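Local coordinates for protein ATP-dependent DNA ligase (Mycobacterium tuberculosis, PDB 6NHX) that seals breaks in double-stranded DNA at the expense of ATP, working with Ku in the non-homologous end joining repair of double-strand breaks, at residues A[189-195]-A[273-279]; A[208-213]-A[225-231]. The protein carries 1 engineered substitution. All coordinates share one frame. Residues are numbered along the deposited sequence.

Contact 1 of 2, residues A[189-195]-A[273-279]; sequences WNTQEVV and VAEVRYS
Two antiparallel strands of the OB domain, 190-195 and 273-278, pair at 145° with axes 4.5 Å apart. Gln192-Val276 and Val194-Ala274 are hydrogen-bonded pairs, with Gln192 N to Val276 O and Val194 N to Ala274 O both 2.8 Å; Thr191-Arg277, Glu193-Glu275 and Val195-Val273 are non-hydrogen-bonded pairs. Two rings fill the hollows at one end of the ladder. The p rotamer of Tyr278 folds its ring back over the neighbouring strand, where Asn190 CB sits on its face, 3.8 Å from the centroid, while Asn190 ND2 donates to Ser279 O at 3.0 Å. At this end Trp189 (m) offers its pyrrole face to Arg277 CD, 4.1 Å from that centroid. Val194, Ala274 and Val276 form an apolar patch on the face shared with Gln192 and Tyr278. On the other, Thr191 CG2 packs on Glu275 CG at 3.6 Å. Glu193 and Glu275 lie side by side, but salt bridges compensate both charges, Glu193 to Lys299 and Glu275 to Arg296 and Arg293; the Glu275 side chain comes within about 4 Å of bound ATP.

Contact 2 of 2, residues A[208-213]-A[225-231]; sequences VGSLLM and GRVGTGL
Met213, extended at chi2 and m at chi1 and chi3, lays its thioether along Val227, SD 3.7 Å from Val227 CB, with CE reaching over Gly225, where a beta-carbon would come within 3.6 Å of it. Next along this face, Leu211 CB touches Val227 CG1 at 3.8 Å. The strands 208-213 and 225-228 run antiparallel at 148°, axes 4.6 Å apart, as arms of a beta hairpin in the OB domain. Leu211 and Val227 form the hydrogen-bonded pair (Leu211 N to Val227 O 2.9 Å, Val227 N to Leu211 O 2.8 Å), flanked by the non-hydrogen-bonded pairs Ser210-Gly228 and Leu212-Arg226; Met213 N also reaches Gly225 O at 3.0 Å. On the strand's other edge, toward 190-201, Gly209 and Ser210 both face Arg200: a classic beta bulge. On the opposite face, the Arg226 guanidinium receives Leu212 CD1 over its plane, and its NH1 donates to Ser210 OG at 3.0 Å. Past Gly228, Thr229 (p) gives two hydrogen bonds, N to Gly209 O at 3.1 Å and OG1 to Val208 O at 3.0 Å.

In the fold
The two contacts illustrate how a single curled antiparallel sheet can be closed by both local and distant pairings. Along the chain the order is 189-195, 208-213, 225-231, 273-279, so the hairpin of contact 2 forms within the span that contact 1 brings together. Strand 208-217 is the next strand after 190-201, and the two pair, making the contacts neighbours in the OB domain, with centres about 12 Å apart. Apolar side chains of the two contacts meet: Met213 SD lies 3.7 Å from Val276 CG1, Met213 CG 3.9 Å from Val194 CG2, and Val227 CG2 4.0 Å from Val276 CG1. Contact 1 borders the ATP site, whereas contact 2 lies away from it and packs against helix 235-243.

Contact 1 of 2, residues A[189-195]-A[273-279]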
loop_
_atom_site.group_PDB
_atom_site.type_symbol
_atom_site.label_atom_id
_atom_site.label_comp_id
_atom_site.label_asym_id
_atom_site.label_seq_id
_atom_site.Cartn_x
_atom_site.Cartn_y
_atom_site.Cartn_z
ATOM N N TRP A 189 -3.125 -4.603 -11.983
ATOM C CA TRP A 189 -2.371 -5.844 -12.102
ATOM C C TRP A 189 -2.947 -6.923 -11.206
ATOM O O TRP A 189 -3.280 -6.671 -10.044
ATOM C CB TRP A 189 -0.916 -5.634 -11.685
ATOM C CG TRP A 189 -0.075 -4.907 -12.674
ATOM C CD1 TRP A 189 0.080 -3.552 -12.783
ATOM C CD2 TRP A 189 0.736 -5.492 -13.698
ATOM N NE1 TRP A 189 0.947 -3.262 -13.817
ATOM C CE2 TRP A 189 1.360 -4.437 -14.394
ATOM C CE3 TRP A 189 0.999 -6.813 -14.091
ATOM C CZ2 TRP A 189 2.223 -4.656 -15.459
ATOM C CZ3 TRP A 189 1.862 -7.029 -15.152
ATOM C CH2 TRP A 189 2.462 -5.953 -15.824
ATOM N N ASN A 190 -3.017 -8.144 -11.746
ATOM C CA ASN A 190 -3.137 -9.314 -10.891
ATOM C C ASN A 190 -1.983 -9.310 -9.899
ATOM O O ASN A 190 -0.845 -8.989 -10.255
ATOM C CB ASN A 190 -3.009 -10.583 -11.732
ATOM C CG ASN A 190 -4.182 -10.800 -12.643
ATOM O OD1 ASN A 190 -5.313 -10.436 -12.321
ATOM N ND2 ASN A 190 -3.921 -11.404 -13.797
ATOM N N THR A 191 -2.278 -9.665 -8.651
ATOM C CA THR A 191 -1.275 -9.756 -7.597
ATOM C C THR A 191 -1.326 -11.141 -6.965
ATOM O O THR A 191 -2.379 -11.786 -6.916
ATOM C CB THR A 191 -1.476 -8.635 -6.564
ATOM O OG1 THR A 191 -1.322 -7.369 -7.222
ATOM C CG2 THR A 191 -0.466 -8.723 -5.435
ATOM N N GLN A 192 -0.161 -11.629 -6.541
ATOM C CA GLN A 192 -0.051 -12.951 -5.938
ATOM C C GLN A 192 0.877 -12.850 -4.738
ATOM O O GLN A 192 1.959 -12.266 -4.842
ATOM C CB GLN A 192 0.516 -13.948 -6.957
ATOM C CG GLN A 192 0.786 -15.353 -6.414
ATOM C CD GLN A 192 -0.470 -16.048 -5.940
ATOM O OE1 GLN A 192 -1.453 -16.155 -6.687
ATOM N NE2 GLN A 192 -0.454 -16.530 -4.691
ATOM N N GLU A 193 0.442 -13.396 -3.603
ATOM C CA GLU A 193 1.321 -13.588 -2.466
ATOM C C GLU A 193 2.246 -14.766 -2.733
ATOM O O GLU A 193 1.832 -15.816 -3.256
ATOM C CB GLU A 193 0.504 -13.851 -1.202
ATOM C CG GLU A 193 -0.363 -12.666 -0.811
ATOM C CD GLU A 193 -1.445 -13.039 0.174
ATOM O OE1 GLU A 193 -1.434 -14.177 0.687
ATOM O OE2 GLU A 193 -2.315 -12.182 0.433
ATOM N N VAL A 194 3.512 -14.592 -2.359
ATOM C CA VAL A 194 4.526 -15.626 -2.533
ATOM C C VAL A 194 5.378 -15.685 -1.277
ATOM O O VAL A 194 5.405 -14.749 -0.478
ATOM C CB VAL A 194 5.421 -15.387 -3.771
ATOM C CG1 VAL A 194 4.609 -15.435 -5.064
ATOM C CG2 VAL A 194 6.155 -14.064 -3.636
ATOM N N VAL A 195 6.063 -16.807 -1.086
ATOM C CA VAL A 195 7.041 -16.956 -0.011
ATOM C C VAL A 195 8.439 -16.890 -0.611
ATOM O O VAL A 195 8.703 -17.484 -1.667
ATOM C CB VAL A 195 6.812 -18.268 0.765
ATOM C CG1 VAL A 195 7.907 -18.501 1.814
ATOM C CG2 VAL A 195 5.436 -18.255 1.405
ATOM N N VAL A 273 6.597 -13.619 3.569
ATOM C CA VAL A 273 5.634 -13.439 2.491
ATOM C C VAL A 273 5.918 -12.116 1.793
ATOM O O VAL A 273 6.244 -11.104 2.431
ATOM C CB VAL A 273 4.196 -13.484 3.046
ATOM C CG1 VAL A 273 3.166 -13.280 1.947
ATOM C CG2 VAL A 273 3.958 -14.785 3.783
ATOM N N ALA A 274 5.800 -12.116 0.479
ATOM C CA ALA A 274 5.860 -10.915 -0.333
ATOM C C ALA A 274 4.685 -10.919 -1.295
ATOM O O ALA A 274 4.037 -11.941 -1.516
ATOM C CB ALA A 274 7.152 -10.868 -1.141
ATOM N N GLU A 275 4.404 -9.760 -1.872
ATOM C CA GLU A 275 3.395 -9.638 -2.908
ATOM C C GLU A 275 4.073 -9.246 -4.204
ATOM O O GLU A 275 4.931 -8.354 -4.214
ATOM C CB GLU A 275 2.355 -8.584 -2.537
ATOM C CG GLU A 275 1.020 -9.171 -2.157
ATOM C CD GLU A 275 0.035 -8.111 -1.732
ATOM O OE1 GLU A 275 -1.160 -8.437 -1.586
ATOM O OE2 GLU A 275 0.457 -6.952 -1.544
ATOM N N VAL A 276 3.703 -9.921 -5.285
ATOM C CA VAL A 276 4.201 -9.562 -6.601
ATOM C C VAL A 276 3.028 -9.379 -7.553
ATOM O O VAL A 276 1.957 -9.974 -7.386
ATOM C CB VAL A 276 5.209 -10.600 -7.131
ATOM C CG1 VAL A 276 6.393 -10.731 -6.160
ATOM C CG2 VAL A 276 4.538 -11.923 -7.318
ATOM N N ARG A 277 3.230 -8.530 -8.547
ATOM C CA ARG A 277 2.305 -8.393 -9.657
ATOM C C ARG A 277 2.735 -9.342 -10.762
ATOM O O ARG A 277 3.901 -9.709 -10.865
ATOM C CB ARG A 277 2.357 -6.972 -10.200
ATOM C CG ARG A 277 2.146 -5.885 -9.145
ATOM C CD ARG A 277 2.277 -4.515 -9.770
ATOM N NE ARG A 277 2.448 -3.468 -8.769
ATOM C CZ ARG A 277 3.624 -3.092 -8.291
ATOM N NH1 ARG A 277 4.743 -3.671 -8.717
ATOM N NH2 ARG A 277 3.675 -2.132 -7.385
ATOM N N TYR A 278 1.778 -9.745 -11.590
ATOM C CA TYR A 278 2.092 -10.659 -12.678
ATOM C C TYR A 278 1.005 -10.524 -13.727
ATOM O O TYR A 278 -0.105 -10.059 -13.445
ATOM C CB TYR A 278 2.202 -12.114 -12.183
ATOM C CG TYR A 278 0.869 -12.708 -11.793
ATOM C CD1 TYR A 278 0.164 -13.525 -12.670
ATOM C CD2 TYR A 278 0.303 -12.440 -10.551
ATOM C CE1 TYR A 278 -1.052 -14.050 -12.323
ATOM C CE2 TYR A 278 -0.921 -12.963 -10.193
ATOM C CZ TYR A 278 -1.595 -13.768 -11.084
ATOM O OH TYR A 278 -2.815 -14.286 -10.726
ATOM N N SER A 279 1.329 -10.961 -14.946
ATOM C CA SER A 279 0.325 -10.982 -16.001
ATOM C C SER A 279 -0.484 -12.267 -15.931
ATOM O O SER A 279 -1.695 -12.245 -15.689
ATOM C CB SER A 279 0.987 -10.824 -17.372
ATOM O OG SER A 279 1.994 -11.799 -17.558
HETATM O O HOH W 1 -2.147 -8.502 -14.432
HETATM O O HOH W 2 -3.082 -14.019 -8.136
#

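Contact 2 of 2, residues A[208-213]-A[225-231]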
loop_
_atom_site.group_PDB
_atom_site.type_symbol
_atom_site.label_atom_id
_atom_site.label_comp_id
_atom_site.label_asym_id
_atom_site.label_seq_id
_atom_site.Cartn_x
_atom_site.Cartn_y
_atom_site.Cartn_z
ATOM N N VAL A 208 20.665 -6.824 -3.084
ATOM C CA VAL A 208 19.757 -7.932 -3.373
ATOM C C VAL A 208 19.171 -7.677 -4.754
ATOM O O VAL A 208 18.229 -6.893 -4.903
ATOM C CB VAL A 208 18.647 -8.056 -2.322
ATOM C CG1 VAL A 208 17.679 -9.180 -2.691
ATOM C CG2 VAL A 208 19.233 -8.294 -0.955
ATOM N N GLY A 209 19.705 -8.357 -5.768
ATOM C CA GLY A 209 19.207 -8.155 -7.118
ATOM C C GLY A 209 17.823 -8.729 -7.338
ATOM O O GLY A 209 17.000 -8.135 -8.041
ATOM N N SER A 210 17.537 -9.875 -6.731
ATOM C CA SER A 210 16.326 -10.589 -7.088
ATOM C C SER A 210 16.022 -11.622 -6.016
ATOM O O SER A 210 16.883 -11.992 -5.212
ATOM C CB SER A 210 16.486 -11.276 -8.445
ATOM O OG SER A 210 17.604 -12.148 -8.429
ATOM N N LEU A 211 14.782 -12.081 -6.032
ATOM C CA LEU A 211 14.278 -13.023 -5.051
ATOM C C LEU A 211 13.695 -14.208 -5.792
ATOM O O LEU A 211 13.053 -14.050 -6.837
ATOM C CB LEU A 211 13.200 -12.385 -4.181
ATOM C CG LEU A 211 13.700 -11.207 -3.348
ATOM C CD1 LEU A 211 12.535 -10.498 -2.748
ATOM C CD2 LEU A 211 14.613 -11.688 -2.259
ATOM N N LEU A 212 13.921 -15.388 -5.238
ATOM C CA LEU A 212 13.397 -16.625 -5.786
ATOM C C LEU A 212 12.141 -16.955 -4.986
ATOM O O LEU A 212 12.219 -17.172 -3.772
ATOM C CB LEU A 212 14.451 -17.727 -5.680
ATOM C CG LEU A 212 15.678 -17.590 -6.608
ATOM C CD1 LEU A 212 15.278 -17.313 -8.052
ATOM C CD2 LEU A 212 16.695 -16.542 -6.129
ATOM N N MET A 213 10.993 -16.958 -5.666
ATOM C CA MET A 213 9.665 -17.019 -5.074
ATOM C C MET A 213 9.116 -18.432 -5.115
ATOM O O MET A 213 9.410 -19.198 -6.037
ATOM C CB MET A 213 8.695 -16.168 -5.901
ATOM C CG MET A 213 9.074 -14.711 -6.092
ATOM S SD MET A 213 7.908 -13.953 -7.252
ATOM C CE MET A 213 8.255 -14.867 -8.747
ATOM N N GLY A 225 9.353 -18.500 -9.826
ATOM C CA GLY A 225 10.175 -17.648 -10.659
ATOM C C GLY A 225 11.031 -16.696 -9.847
ATOM O O GLY A 225 10.918 -16.574 -8.628
ATOM N N ARG A 226 11.919 -16.037 -10.569
ATOM C CA ARG A 226 12.724 -14.973 -10.008
ATOM C C ARG A 226 11.995 -13.655 -10.204
ATOM O O ARG A 226 11.456 -13.386 -11.283
ATOM C CB ARG A 226 14.068 -14.919 -10.728
ATOM C CG ARG A 226 14.913 -13.740 -10.325
ATOM C CD ARG A 226 16.072 -13.518 -11.282
ATOM N NE ARG A 226 16.744 -14.772 -11.591
ATOM C CZ ARG A 226 17.596 -15.382 -10.777
ATOM N NH1 ARG A 226 17.898 -14.849 -9.600
ATOM N NH2 ARG A 226 18.151 -16.528 -11.143
ATOM N N VAL A 227 11.964 -12.844 -9.153
ATOM C CA VAL A 227 11.400 -11.498 -9.211
ATOM C C VAL A 227 12.522 -10.509 -8.951
ATOM O O VAL A 227 13.186 -10.566 -7.910
ATOM C CB VAL A 227 10.211 -11.292 -8.248
ATOM C CG1 VAL A 227 10.604 -11.426 -6.785
ATOM C CG2 VAL A 227 9.537 -9.939 -8.513
ATOM N N GLY A 228 12.757 -9.621 -9.910
ATOM C CA GLY A 228 13.708 -8.550 -9.683
ATOM C C GLY A 228 13.175 -7.582 -8.641
ATOM O O GLY A 228 11.970 -7.348 -8.538
ATOM N N THR A 229 14.088 -7.021 -7.850
ATOM C CA THR A 229 13.687 -6.069 -6.819
ATOM C C THR A 229 13.435 -4.672 -7.370
ATOM O O THR A 229 12.717 -3.894 -6.734
ATOM C CB THR A 229 14.740 -5.991 -5.707
ATOM O OG1 THR A 229 15.962 -5.460 -6.240
ATOM C CG2 THR A 229 14.998 -7.368 -5.104
ATOM N N GLY A 230 13.988 -4.343 -8.533
ATOM C CA GLY A 230 13.923 -3.001 -9.087
ATOM C C GLY A 230 15.152 -2.204 -8.736
ATOM O O GLY A 230 15.600 -1.366 -9.522
ATOM N N LEU A 231 15.701 -2.454 -7.543
ATOM C CA LEU A 231 16.952 -1.887 -7.045
ATOM C C LEU A 231 16.812 -0.444 -6.582
ATOM O O LEU A 231 16.758 0.481 -7.392
ATOM C CB LEU A 231 18.106 -2.036 -8.047
ATOM C CG LEU A 231 18.447 -3.445 -8.542
ATOM C CD1 LEU A 231 19.608 -3.414 -9.526
ATOM C CD2 LEU A 231 18.765 -4.379 -7.383
#